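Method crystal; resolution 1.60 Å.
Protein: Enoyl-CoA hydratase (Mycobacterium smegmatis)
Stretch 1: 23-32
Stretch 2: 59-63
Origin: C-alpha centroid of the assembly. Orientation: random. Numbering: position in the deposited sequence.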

# COMPACT_ATOMS: atom_id res chain seq x y z
N THR A 23 -36.98 -1.96 2.20
CA THR A 23 -37.31 -3.39 2.17
C THR A 23 -37.34 -3.86 0.73
O THR A 23 -38.22 -3.46 -0.02
N LEU A 24 -36.38 -4.71 0.34
CA LEU A 24 -36.38 -5.36 -0.97
C LEU A 24 -37.68 -6.15 -1.10
O LEU A 24 -38.01 -6.92 -0.21
N ASN A 25 -38.45 -5.92 -2.16
CA ASN A 25 -39.83 -6.39 -2.20
C ASN A 25 -40.18 -7.11 -3.52
O ASN A 25 -41.13 -6.74 -4.23
N ARG A 26 -39.39 -8.14 -3.83
CA ARG A 26 -39.74 -9.05 -4.91
C ARG A 26 -39.70 -10.47 -4.36
O ARG A 26 -38.96 -11.31 -4.87
N PRO A 27 -40.53 -10.75 -3.35
CA PRO A 27 -40.41 -12.07 -2.73
C PRO A 27 -40.77 -13.21 -3.68
O PRO A 27 -40.26 -14.33 -3.54
N GLN A 28 -41.63 -12.94 -4.66
CA GLN A 28 -42.00 -13.93 -5.66
C GLN A 28 -40.79 -14.41 -6.47
O GLN A 28 -40.86 -15.45 -7.12
N SER A 29 -39.70 -13.63 -6.45
CA SER A 29 -38.44 -13.90 -7.14
C SER A 29 -37.25 -13.90 -6.16
O SER A 29 -36.09 -13.64 -6.53
N ARG A 30 -37.54 -14.21 -4.89
CA ARG A 30 -36.49 -14.29 -3.84
C ARG A 30 -35.70 -12.98 -3.70
O ARG A 30 -34.51 -13.00 -3.35
N ASN A 31 -36.39 -11.87 -3.92
CA ASN A 31 -35.82 -10.54 -3.87
C ASN A 31 -34.62 -10.40 -4.78
O ASN A 31 -33.71 -9.62 -4.50
N ALA A 32 -34.63 -11.12 -5.89
CA ALA A 32 -33.55 -11.03 -6.88
C ALA A 32 -33.45 -9.59 -7.39
O ALA A 32 -34.46 -8.87 -7.56
N VAL A 59 -31.60 -1.82 5.88
CA VAL A 59 -31.91 -2.56 4.67
C VAL A 59 -32.36 -3.96 5.07
O VAL A 59 -31.67 -4.62 5.85
N THR A 60 -33.50 -4.42 4.53
CA THR A 60 -33.96 -5.77 4.84
C THR A 60 -34.68 -6.30 3.63
O THR A 60 -34.86 -5.57 2.65
N GLY A 61 -35.10 -7.55 3.70
CA GLY A 61 -35.89 -8.16 2.62
C GLY A 61 -37.26 -8.60 3.06
O GLY A 61 -37.46 -9.01 4.21
N ALA A 62 -38.21 -8.57 2.13
CA ALA A 62 -39.49 -9.23 2.34
C ALA A 62 -39.24 -10.71 2.60
O ALA A 62 -38.41 -11.31 1.93
N ASP A 63 -39.90 -11.30 3.58
CA ASP A 63 -39.65 -12.71 3.91
C ASP A 63 -40.00 -13.66 2.75
O ASP A 63 -40.86 -13.34 1.91

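The two stretches meet as neighbouring parallel strands that run on into loops, and the side chains are arranged around a short backbone ladder. The backbone of Leu 24 straddles Gly 61, bonding to the residues before and after it: its N donates to O of Thr 60 at 2.9 Å, and its O accepts from N of Ala 62, also at 2.9 Å and nearly straight at 167°. A CA-H...O contact from CA of Thr 23 to O of Thr 60, 3.3 Å, supplements the ladder. This pairing sets Thr 23 beside Thr 60 on one face of the sheet and sends the side chain of Leu 24 to the other, where Gly 61 offers none.

On the threonine face, the two side chains lie against each other without a hydrogen bond between them. Thr 23 adopts the m rotamer and Thr 60 the t rotamer, which brings OG1 of Thr 23 to 3.6 Å from CG2 of Thr 60. The methyl CG2 of Thr 23 reaches along the neighbouring strand to within 3.5 Å of N of Ala 62. Beta-branched residues suit extended backbone, and threonine adds a hydroxyl; that of Thr 60 is hydrogen-bonded elsewhere in the structure.

Van der Waals packing gathers around Ala 62, which loses more surface to the other stretch than any other residue here. Its CB points toward stretch 1 and makes an apolar contact, 4.0 Å, with CG of Pro 27, whose ring has a C-gamma endo pucker; CB of Pro 27 also lies 3.7 Å from O of Asp 63. OD1 of Asn 25 (chi1 t) comes to 3.6 Å from CB of Ala 62, a packing contact. The small methyl thus fits among several neighbours. Leu 24 (chi1 m, chi2 t) is buried on the face where Gly 61 has no side chain, its CG 3.6 Å from O of Thr 60.

The polar link made by a side chain across the stretches belongs to Asn 31. Buried and in the m rotamer, it points toward stretch 2, and its ND2 donates to O of Ala 62 at 3.0 Å. Its OD1 accepts from N of Arg 26 at 2.9 Å, so one amide ties its own loop to the opposing backbone, using the donor and acceptor that asparagine carries together. Glycine at 61 leaves room for this amide: ND2 of Asn 31 lies 3.7 Å from CA of Gly 61, and an ideal CB there would sit only 2.9 Å from that ND2, a clash.

Arg 26 points away from stretch 2. Its NH1 instead donates to O of Ala 32 at 2.8 Å, bracing the loop that presents Asn 31.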

# COMPACT_ATOMS: atom_id res chain seq x y z
CB THR A 23 -38.63 -3.69 2.87
OG1 THR A 23 -38.60 -3.19 4.24
CG2 THR A 23 -38.92 -5.21 2.85
CB LEU A 24 -35.19 -6.31 -1.13
CG LEU A 24 -33.79 -5.76 -0.83
CD1 LEU A 24 -32.80 -6.93 -0.92
CD2 LEU A 24 -33.39 -4.63 -1.79
CB ASN A 25 -40.83 -5.24 -1.92
CG ASN A 25 -42.23 -5.76 -1.62
OD1 ASN A 25 -42.39 -6.79 -0.93
ND2 ASN A 25 -43.24 -5.07 -2.15
CB ARG A 26 -38.80 -8.92 -6.13
CG ARG A 26 -38.74 -7.52 -6.76
CD ARG A 26 -37.79 -7.51 -7.91
NE ARG A 26 -38.32 -8.28 -9.04
CZ ARG A 26 -37.72 -9.27 -9.70
NH1 ARG A 26 -36.50 -9.71 -9.36
NH2 ARG A 26 -38.34 -9.82 -10.74
CB PRO A 27 -41.38 -11.99 -1.54
CG PRO A 27 -42.30 -10.87 -1.84
CD PRO A 27 -41.48 -9.89 -2.62
CB GLN A 28 -43.10 -13.35 -6.58
CG GLN A 28 -42.63 -12.18 -7.48
CD GLN A 28 -42.55 -10.76 -6.85
OE1 GLN A 28 -42.76 -10.54 -5.64
NE2 GLN A 28 -42.29 -9.78 -7.73
CB SER A 29 -38.20 -12.84 -8.22
OG SER A 29 -39.22 -12.93 -9.21
CB ARG A 30 -35.55 -15.47 -4.10
CG ARG A 30 -36.25 -16.78 -4.06
CD ARG A 30 -35.27 -17.90 -4.40
NE ARG A 30 -35.88 -19.19 -4.16
CZ ARG A 30 -36.50 -19.93 -5.07
NH1 ARG A 30 -36.58 -19.54 -6.34
NH2 ARG A 30 -37.04 -21.09 -4.69
CB ASN A 31 -35.47 -10.18 -2.41
CG ASN A 31 -36.70 -10.06 -1.54
OD1 ASN A 31 -37.79 -9.73 -2.04
ND2 ASN A 31 -36.55 -10.37 -0.25
CB ALA A 32 -33.78 -12.04 -8.03
CB VAL A 59 -30.70 -2.67 3.73
CG1 VAL A 59 -31.01 -3.58 2.50
CG2 VAL A 59 -30.26 -1.30 3.20
CB THR A 60 -34.81 -5.78 6.14
OG1 THR A 60 -34.92 -7.12 6.64
CG2 THR A 60 -36.21 -5.17 5.97
CB ALA A 62 -40.39 -9.04 1.11
CB ASP A 63 -40.43 -13.13 5.16
CG ASP A 63 -39.70 -12.83 6.48
OD1 ASP A 63 -38.48 -12.65 6.51
OD2 ASP A 63 -40.40 -12.87 7.53